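Tryptophan halogenase superfamily (Brevundimonas sp. BAL3, PDB 6FRL) is a flavin-dependent halogenase that prefers bromination over chlorination and probably uses reduced flavin to halogenate an aromatic substrate. Local coordinates at residues 145-149 / 494-500; 287-291 / 306-312; 400-404 / 415-420. All coordinates share one frame; numbering follows the deposited sequence.

Contact 1: residues 145-149 / 494-500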
loop_
_atom_site.group_PDB
_atom_site.type_symbol
_atom_site.label_atom_id
_atom_site.label_comp_id
_atom_site.label_asym_id
_atom_site.label_seq_id
_atom_site.Cartn_x
_atom_site.Cartn_y
_atom_site.Cartn_z
ATOM N N GLY B 145 3.789 14.267 -30.584
ATOM C CA GLY B 145 5.250 14.333 -30.758
ATOM C C GLY B 145 5.940 15.401 -29.905
ATOM O O GLY B 145 7.004 15.873 -30.287
ATOM N N LYS B 146 5.347 15.775 -28.770
ATOM C CA LYS B 146 5.893 16.812 -27.875
ATOM C C LYS B 146 6.618 16.232 -26.654
ATOM O O LYS B 146 6.495 15.028 -26.350
ATOM C CB LYS B 146 4.785 17.769 -27.391
ATOM C CG LYS B 146 3.975 18.489 -28.474
ATOM C CD LYS B 146 4.820 18.984 -29.669
ATOM C CE LYS B 146 4.027 19.781 -30.730
ATOM N NZ LYS B 146 3.271 20.912 -30.118
ATOM N N PHE B 147 7.419 17.092 -26.015
ATOM C CA PHE B 147 8.062 16.817 -24.732
ATOM C C PHE B 147 8.411 18.075 -23.917
ATOM O O PHE B 147 8.953 19.049 -24.450
ATOM C CB PHE B 147 9.348 15.961 -24.873
ATOM C CG PHE B 147 9.952 15.596 -23.530
ATOM C CD1 PHE B 147 9.480 14.510 -22.815
ATOM C CD2 PHE B 147 10.919 16.413 -22.929
ATOM C CE1 PHE B 147 10.031 14.191 -21.560
ATOM C CE2 PHE B 147 11.448 16.114 -21.677
ATOM C CZ PHE B 147 11.010 15.002 -20.985
ATOM N N THR B 148 8.150 18.014 -22.612
ATOM C CA THR B 148 8.640 19.005 -21.641
ATOM C C THR B 148 8.802 18.342 -20.269
ATOM O O THR B 148 8.083 17.387 -19.924
ATOM C CB THR B 148 7.715 20.247 -21.534
ATOM O OG1 THR B 148 8.362 21.277 -20.801
ATOM C CG2 THR B 148 6.371 19.940 -20.832
ATOM N N LEU B 149 9.756 18.837 -19.491
ATOM C CA LEU B 149 9.883 18.397 -18.106
ATOM C C LEU B 149 8.580 18.708 -17.347
ATOM O O LEU B 149 8.062 19.801 -17.487
ATOM C CB LEU B 149 11.083 19.072 -17.415
ATOM C CG LEU B 149 12.494 18.785 -17.962
ATOM C CD1 LEU B 149 13.547 19.405 -17.022
ATOM C CD2 LEU B 149 12.761 17.285 -18.169
ATOM N N THR B 494 3.743 23.386 -26.520
ATOM C CA THR B 494 4.922 22.742 -25.970
ATOM C C THR B 494 5.855 22.400 -27.134
ATOM O O THR B 494 5.395 22.029 -28.222
ATOM C CB THR B 494 4.496 21.541 -25.096
ATOM O OG1 THR B 494 3.828 22.050 -23.927
ATOM C CG2 THR B 494 5.674 20.718 -24.640
ATOM N N PRO B 495 7.182 22.519 -26.929
ATOM C CA PRO B 495 8.075 22.168 -28.053
ATOM C C PRO B 495 8.043 20.699 -28.457
ATOM O O PRO B 495 7.528 19.869 -27.732
ATOM C CB PRO B 495 9.475 22.549 -27.546
ATOM C CG PRO B 495 9.326 22.832 -26.096
ATOM C CD PRO B 495 7.907 23.170 -25.821
ATOM N N GLU B 496 8.591 20.395 -29.622
ATOM C CA GLU B 496 8.663 19.037 -30.102
ATOM C C GLU B 496 9.712 18.274 -29.312
ATOM O O GLU B 496 10.610 18.849 -28.697
ATOM C CB GLU B 496 9.049 18.991 -31.569
ATOM C CG GLU B 496 8.077 19.633 -32.550
ATOM C CD GLU B 496 8.622 19.689 -33.980
ATOM O OE1 GLU B 496 9.414 18.793 -34.381
ATOM O OE2 GLU B 496 8.259 20.641 -34.716
ATOM N N HIS B 497 9.600 16.961 -29.383
ATOM C CA HIS B 497 10.594 16.029 -28.854
ATOM C C HIS B 497 11.995 16.417 -29.348
ATOM O O HIS B 497 12.937 16.483 -28.550
ATOM C CB HIS B 497 10.198 14.579 -29.257
ATOM C CG HIS B 497 10.994 13.503 -28.588
ATOM N ND1 HIS B 497 11.107 12.236 -29.114
ATOM C CD2 HIS B 497 11.699 13.492 -27.429
ATOM C CE1 HIS B 497 11.857 11.493 -28.317
ATOM N NE2 HIS B 497 12.243 12.237 -27.294
ATOM N N ALA B 498 12.121 16.722 -30.642
ATOM C CA ALA B 498 13.424 17.006 -31.259
ATOM C C ALA B 498 14.187 18.129 -30.580
ATOM O O ALA B 498 15.413 18.053 -30.528
ATOM C CB ALA B 498 13.279 17.290 -32.750
ATOM N N GLN B 499 13.493 19.147 -30.057
ATOM C CA GLN B 499 14.177 20.291 -29.403
ATOM C C GLN B 499 14.928 19.913 -28.108
ATOM O O GLN B 499 15.986 20.477 -27.803
ATOM C CB GLN B 499 13.188 21.424 -29.089
ATOM C CG GLN B 499 13.815 22.644 -28.412
ATOM C CD GLN B 499 12.830 23.796 -28.276
ATOM O OE1 GLN B 499 12.221 24.227 -29.275
ATOM N NE2 GLN B 499 12.632 24.282 -27.044
ATOM N N PHE B 500 14.344 19.003 -27.328
ATOM C CA PHE B 500 14.958 18.503 -26.103
ATOM C C PHE B 500 16.172 17.646 -26.416
ATOM O O PHE B 500 17.157 17.689 -25.694
ATOM C CB PHE B 500 13.949 17.668 -25.329
ATOM C CG PHE B 500 14.409 17.303 -23.962
ATOM C CD1 PHE B 500 14.262 18.215 -22.901
ATOM C CD2 PHE B 500 14.980 16.079 -23.717
ATOM C CE1 PHE B 500 14.693 17.906 -21.634
ATOM C CE2 PHE B 500 15.403 15.758 -22.434
ATOM C CZ PHE B 500 15.244 16.669 -21.398
HETATM O O HOH W 1 11.030 19.186 -26.274
#
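Phe-147 and Phe-500 both set CG anti to the backbone N (chi1 -176° and -170°), and these torsions bring the two rings together edge to face. The edge of Phe-147 leads: its CE2 stands over the centre of the Phe-500 ring and comes 3.7 Å from CE1 of Phe-500. With centroids 4.7 Å apart and planes at 59°, the pair is a tilted T-shaped stack. Leu-149 brings CD2 to CE1 and CZ of the same Phe-500 ring, extending the apolar patch. Beside the rings the backbones meet in a single bridge of Lys-146 with Glu-496. His-497 N donates to Gly-145 O at 3.0 Å, and Phe-147 N to Pro-495 O at 3.3 Å, both nearly straight. A water between the two segments donates to Phe-147 O and to Glu-496 O. Lys-146, bent at chi2 and chi4, curls its chain past the carbonyls so that NZ reaches Thr-494 O at 3.1 Å, in the carbonyl plane; NZ also donates to Val-491 O. The methyl CG2 of Thr-494 packs on CB of Thr-148, 3.7 Å away. Gly-145, at positive phi, is the C-prime residue of the Schellman motif ending helix 137-143. The contact thus joins the exit of that helix to the start of helix 497-502; His-497 NE2 is hydrogen-bonded to Cys-84 N of strand 83-85, and ND1 to Pro-264 O outside that strand.

Contact 2: residues 287-291 / 306-312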
loop_
_atom_site.group_PDB
_atom_site.type_symbol
_atom_site.label_atom_id
_atom_site.label_comp_id
_atom_site.label_asym_id
_atom_site.label_seq_id
_atom_site.Cartn_x
_atom_site.Cartn_y
_atom_site.Cartn_z
ATOM N N ALA B 287 17.495 2.412 -33.692
ATOM C CA ALA B 287 16.329 1.903 -32.984
ATOM C C ALA B 287 16.427 0.408 -32.732
ATOM O O ALA B 287 17.030 -0.319 -33.521
ATOM C CB ALA B 287 15.059 2.251 -33.727
ATOM N N GLY B 288 15.861 -0.021 -31.599
ATOM C CA GLY B 288 15.595 -1.414 -31.327
ATOM C C GLY B 288 14.306 -1.841 -32.025
ATOM O O GLY B 288 13.309 -1.098 -32.026
ATOM N N ASN B 289 14.349 -3.015 -32.664
ATOM C CA ASN B 289 13.174 -3.618 -33.293
ATOM C C ASN B 289 13.087 -5.072 -32.871
ATOM O O ASN B 289 14.106 -5.697 -32.608
ATOM C CB ASN B 289 13.247 -3.601 -34.816
ATOM C CG ASN B 289 13.586 -2.251 -35.383
ATOM O OD1 ASN B 289 12.722 -1.572 -35.958
ATOM N ND2 ASN B 289 14.864 -1.853 -35.252
ATOM N N GLY B 290 11.870 -5.612 -32.841
ATOM C CA GLY B 290 11.680 -7.047 -32.643
ATOM C C GLY B 290 10.258 -7.561 -32.840
ATOM O O GLY B 290 9.315 -6.795 -32.936
ATOM N N LEU B 291 10.135 -8.872 -32.928
ATOM C CA LEU B 291 8.869 -9.544 -32.975
ATOM C C LEU B 291 8.905 -10.630 -31.912
ATOM O O LEU B 291 9.819 -11.472 -31.899
ATOM C CB LEU B 291 8.619 -10.174 -34.353
ATOM C CG LEU B 291 7.158 -10.606 -34.611
ATOM C CD1 LEU B 291 6.382 -9.473 -35.274
ATOM C CD2 LEU B 291 7.057 -11.884 -35.445
ATOM N N GLU B 306 6.904 -10.872 -41.294
ATOM C CA GLU B 306 6.170 -9.833 -40.556
ATOM C C GLU B 306 7.101 -8.693 -40.058
ATOM O O GLU B 306 6.751 -7.509 -40.163
ATOM C CB GLU B 306 5.408 -10.468 -39.380
ATOM C CG GLU B 306 4.462 -11.590 -39.776
ATOM C CD GLU B 306 3.374 -11.860 -38.763
ATOM O OE1 GLU B 306 3.685 -12.121 -37.573
ATOM O OE2 GLU B 306 2.197 -11.813 -39.177
ATOM N N LEU B 307 8.282 -9.069 -39.555
ATOM C CA LEU B 307 9.204 -8.140 -38.911
ATOM C C LEU B 307 9.951 -7.266 -39.908
ATOM O O LEU B 307 9.870 -6.034 -39.853
ATOM C CB LEU B 307 10.206 -8.927 -38.051
ATOM C CG LEU B 307 11.322 -8.286 -37.202
ATOM C CD1 LEU B 307 10.867 -7.190 -36.236
ATOM C CD2 LEU B 307 12.044 -9.390 -36.459
ATOM N N MET B 308 10.640 -7.908 -40.853
ATOM C CA MET B 308 11.683 -7.234 -41.672
ATOM C C MET B 308 11.193 -6.172 -42.661
ATOM O O MET B 308 11.936 -5.238 -42.929
ATOM C CB MET B 308 12.580 -8.265 -42.353
ATOM C CG MET B 308 13.372 -9.145 -41.356
ATOM S SD MET B 308 14.498 -8.290 -40.198
ATOM C CE MET B 308 15.519 -7.418 -41.372
ATOM N N PRO B 309 9.950 -6.277 -43.174
ATOM C CA PRO B 309 9.421 -5.148 -43.989
ATOM C C PRO B 309 8.938 -3.915 -43.230
ATOM O O PRO B 309 8.542 -2.949 -43.875
ATOM C CB PRO B 309 8.210 -5.760 -44.731
ATOM C CG PRO B 309 8.284 -7.232 -44.513
ATOM C CD PRO B 309 9.092 -7.475 -43.268
ATOM N N HIS B 310 8.935 -3.949 -41.889
ATOM C CA HIS B 310 8.301 -2.891 -41.062
ATOM C C HIS B 310 9.204 -2.397 -39.942
ATOM O O HIS B 310 8.713 -1.981 -38.888
ATOM C CB HIS B 310 6.978 -3.403 -40.450
ATOM C CG HIS B 310 5.942 -3.744 -41.470
ATOM N ND1 HIS B 310 5.433 -5.021 -41.616
ATOM C CD2 HIS B 310 5.336 -2.979 -42.415
ATOM C CE1 HIS B 310 4.555 -5.025 -42.604
ATOM N NE2 HIS B 310 4.484 -3.803 -43.111
ATOM N N LEU B 311 10.519 -2.424 -40.164
ATOM C CA LEU B 311 11.475 -1.885 -39.192
ATOM C C LEU B 311 11.465 -0.356 -39.179
ATOM O O LEU B 311 11.063 0.274 -40.131
ATOM C CB LEU B 311 12.875 -2.366 -39.513
ATOM C CG LEU B 311 13.117 -3.868 -39.576
ATOM C CD1 LEU B 311 14.569 -4.088 -39.949
ATOM C CD2 LEU B 311 12.791 -4.545 -38.252
ATOM N N LEU B 312 11.940 0.237 -38.096
ATOM C CA LEU B 312 12.084 1.696 -38.006
ATOM C C LEU B 312 13.300 2.233 -38.756
ATOM O O LEU B 312 13.683 3.349 -38.517
ATOM C CB LEU B 312 12.132 2.131 -36.524
ATOM C CG LEU B 312 10.815 2.088 -35.740
ATOM C CD1 LEU B 312 11.098 2.085 -34.251
ATOM C CD2 LEU B 312 9.910 3.270 -36.124
#
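Asn-289 reaches from strand 286-293 across to Leu-311 and Leu-312, and its amide gives the one hydrogen bond between the two segments, among mainly leucine and alanine contacts. Its CG is anti to the carbonyl carbon (chi1 -50°), and OD1 ends opposite the backbone N of Leu-312. That N-H donates to OD1 over 2.9 Å with an N-H...O angle of 173°; the donor is tilted 18° from the plane of the amide carbonyl. The side chain of Leu-311 runs at about a right angle to that of Asn-289, laying its CD2 against Asn-289 CB at 3.6 Å. Leu-312 extends the patch along the strand, where its CD1 meets the methyl CB of Ala-287 at 4.0 Å.

Toward the other end of the strand, Leu-307 comes in from helix 300-307. Its two methyls divide the work: Leu-307 CD1 lies 3.5 Å from Gly-290 C, against the main chain, whereas CD2 faces Leu-291 CB at 4.1 Å. Glu-306 crosses Leu-291 at about a right angle, OE1 approaching CD2 of Leu-291, while its OE2 bonds Ser-274 OG.

The buried amide of Asn-289 is used at both ends, for ND2 donates to Val-254 O and Ser-256 OG on the adjacent strand 250-257. Since reversing the amide would set oxygen against the Val-254 carbonyl and nitrogen against the Leu-312 N-H, its orientation is probably fixed, linking the sheet to the 311-312 backbone through one directional group.

Contact 3: residues 400-404 / 415-420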
loop_
_atom_site.group_PDB
_atom_site.type_symbol
_atom_site.label_atom_id
_atom_site.label_comp_id
_atom_site.label_asym_id
_atom_site.label_seq_id
_atom_site.Cartn_x
_atom_site.Cartn_y
_atom_site.Cartn_z
ATOM N N HIS B 400 -3.502 -7.945 -21.451
ATOM C CA HIS B 400 -3.377 -7.359 -22.788
ATOM C C HIS B 400 -3.853 -8.378 -23.877
ATOM O O HIS B 400 -4.561 -8.033 -24.854
ATOM C CB HIS B 400 -1.933 -6.937 -23.080
ATOM C CG HIS B 400 -1.413 -5.774 -22.271
ATOM N ND1 HIS B 400 -1.155 -5.854 -20.918
ATOM C CD2 HIS B 400 -0.996 -4.531 -22.657
ATOM C CE1 HIS B 400 -0.636 -4.708 -20.497
ATOM N NE2 HIS B 400 -0.530 -3.889 -21.532
ATOM N N TYR B 401 -3.467 -9.631 -23.698
ATOM C CA TYR B 401 -3.873 -10.691 -24.618
ATOM C C TYR B 401 -5.348 -11.073 -24.412
ATOM O O TYR B 401 -6.100 -11.224 -25.369
ATOM C CB TYR B 401 -3.008 -11.951 -24.412
ATOM C CG TYR B 401 -1.561 -11.831 -24.831
ATOM C CD1 TYR B 401 -1.203 -11.846 -26.191
ATOM C CD2 TYR B 401 -0.527 -11.744 -23.883
ATOM C CE1 TYR B 401 0.129 -11.739 -26.580
ATOM C CE2 TYR B 401 0.806 -11.653 -24.275
ATOM C CZ TYR B 401 1.124 -11.654 -25.620
ATOM O OH TYR B 401 2.429 -11.600 -26.043
ATOM N N LYS B 402 -5.730 -11.237 -23.144
ATOM C CA LYS B 402 -7.085 -11.633 -22.758
ATOM C C LYS B 402 -8.198 -10.756 -23.327
ATOM O O LYS B 402 -9.272 -11.280 -23.619
ATOM C CB LYS B 402 -7.187 -11.672 -21.239
ATOM C CG LYS B 402 -8.542 -12.146 -20.693
ATOM C CD LYS B 402 -8.950 -13.498 -21.261
ATOM C CE LYS B 402 -9.999 -14.204 -20.433
ATOM N NZ LYS B 402 -10.491 -15.433 -21.128
ATOM N N LEU B 403 -7.945 -9.448 -23.479
ATOM C CA LEU B 403 -8.959 -8.476 -23.921
ATOM C C LEU B 403 -8.873 -8.052 -25.402
ATOM O O LEU B 403 -9.615 -7.147 -25.866
ATOM C CB LEU B 403 -8.863 -7.218 -23.055
ATOM C CG LEU B 403 -8.980 -7.390 -21.539
ATOM C CD1 LEU B 403 -8.902 -6.036 -20.872
ATOM C CD2 LEU B 403 -10.289 -8.072 -21.182
ATOM N N ASN B 404 -8.001 -8.699 -26.162
ATOM C CA ASN B 404 -7.845 -8.337 -27.565
ATOM C C ASN B 404 -9.183 -8.545 -28.314
ATOM O O ASN B 404 -9.995 -9.368 -27.906
ATOM C CB ASN B 404 -6.679 -9.105 -28.187
ATOM C CG ASN B 404 -7.108 -10.408 -28.814
ATOM O OD1 ASN B 404 -7.575 -10.419 -29.957
ATOM N ND2 ASN B 404 -6.917 -11.517 -28.098
ATOM N N CYS B 415 -6.394 -16.544 -27.255
ATOM C CA CYS B 415 -5.991 -15.589 -26.192
ATOM C C CYS B 415 -7.226 -15.051 -25.457
ATOM O O CYS B 415 -7.251 -15.053 -24.219
ATOM C CB CYS B 415 -5.152 -14.442 -26.767
ATOM S SG CYS B 415 -3.415 -14.862 -27.021
ATOM N N ARG B 416 -8.251 -14.664 -26.229
ATOM C CA ARG B 416 -9.554 -14.211 -25.703
ATOM C C ARG B 416 -10.359 -15.254 -24.893
ATOM O O ARG B 416 -11.073 -14.893 -23.960
ATOM C CB ARG B 416 -10.399 -13.668 -26.851
ATOM C CG ARG B 416 -11.703 -13.007 -26.455
ATOM C CD ARG B 416 -12.296 -12.203 -27.612
ATOM N NE ARG B 416 -12.195 -12.918 -28.892
ATOM C CZ ARG B 416 -11.442 -12.567 -29.949
ATOM N NH1 ARG B 416 -10.683 -11.462 -29.962
ATOM N NH2 ARG B 416 -11.458 -13.339 -31.036
ATOM N N GLU B 417 -10.217 -16.531 -25.220
ATOM C CA GLU B 417 -10.907 -17.587 -24.494
ATOM C C GLU B 417 -10.027 -18.381 -23.544
ATOM O O GLU B 417 -10.541 -19.232 -22.822
ATOM C CB GLU B 417 -11.596 -18.516 -25.495
ATOM C CG GLU B 417 -12.795 -17.866 -26.207
ATOM C CD GLU B 417 -13.011 -18.399 -27.609
ATOM O OE1 GLU B 417 -12.741 -19.600 -27.847
ATOM O OE2 GLU B 417 -13.451 -17.621 -28.482
ATOM N N MET B 418 -8.713 -18.116 -23.520
ATOM C CA MET B 418 -7.760 -18.850 -22.623
ATOM C C MET B 418 -8.107 -18.631 -21.147
ATOM O O MET B 418 -8.558 -17.551 -20.764
ATOM C CB MET B 418 -6.274 -18.462 -22.877
ATOM C CG MET B 418 -5.753 -17.219 -22.145
ATOM S SD MET B 418 -4.253 -16.414 -22.752
ATOM C CE MET B 418 -3.185 -17.847 -22.790
ATOM N N PRO B 419 -7.902 -19.648 -20.315
ATOM C CA PRO B 419 -8.011 -19.385 -18.879
ATOM C C PRO B 419 -6.869 -18.484 -18.349
ATOM O O PRO B 419 -5.810 -18.411 -18.956
ATOM C CB PRO B 419 -8.000 -20.783 -18.243
ATOM C CG PRO B 419 -7.381 -21.668 -19.246
ATOM C CD PRO B 419 -7.486 -21.027 -20.608
ATOM N N VAL B 420 -7.134 -17.774 -17.248
ATOM C CA VAL B 420 -6.213 -16.809 -16.684
ATOM C C VAL B 420 -6.221 -16.992 -15.180
ATOM O O VAL B 420 -7.200 -17.470 -14.611
ATOM C CB VAL B 420 -6.570 -15.329 -17.059
ATOM C CG1 VAL B 420 -6.800 -15.171 -18.553
ATOM C CG2 VAL B 420 -7.796 -14.813 -16.331
HETATM O O HOH W 2 -11.689 -12.320 -22.582
#
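Tyr-401 and Cys-415 meet on the enclosed side of this contact, where Cys-415 SG makes an oblique sulfur-aromatic approach, 3.8 Å from Tyr-401 CD1. Buried beside them, Asn-404 ND2 donates to Tyr-401 O, 2.9 Å away and in its carbonyl plane.

The looser side is polar, its residues Lys-402 and Arg-416 partly exposed. Lys-402 CG stands anti to the backbone N (chi1 -177°), and a bend at chi2 before an extended remainder carries the chain over the end of helix 410-417. There NZ donates to Arg-416 O and to Met-418 O, each at 2.9 Å; it lies well above the carbonyl plane of the first but is only tilted from that of the second. CE rests 3.8 Å from Val-420 CG1. Shortening Lys-402 to an alanine would remove the ammonium group and is likely to leave Met-418 O without this donor, Arg-416 O with a water alone among the partners described, and a gap beside Val-420 CG1. That water donates to both Lys-402 O and Arg-416 O, and Arg-416 NH1 bonds Asn-404 O at 3.0 Å from above its carbonyl plane.

The contact pairs the C-terminal ends of helices 376-402 and 410-417, with Tyr-401 touching Phe-411 and Trp-412 of the second helix and bonding Glu-348 through OH.

Overall arrangement
Contact 2 is the most buried of the three, none of its touching residues being exposed, whereas contacts 1 and 3 are partly buried and each includes a water bridge. Their elements differ: contact 1 joins the loop after helix 137-143 to the approach and first turn of helix 497-502; contact 2 packs a helix end on a sheet strand; contact 3 pairs two helix ends. Contacts 1 and 3 share lysine-to-carbonyl bonds, but an aromatic stack and a backbone bridge distinguish contact 1; contact 2 has apolar leucine contacts with a single buried amide bond. Contacts 2 and 3 follow in series within the loop that contact 1 closes, their nearest atoms about 9 Å apart.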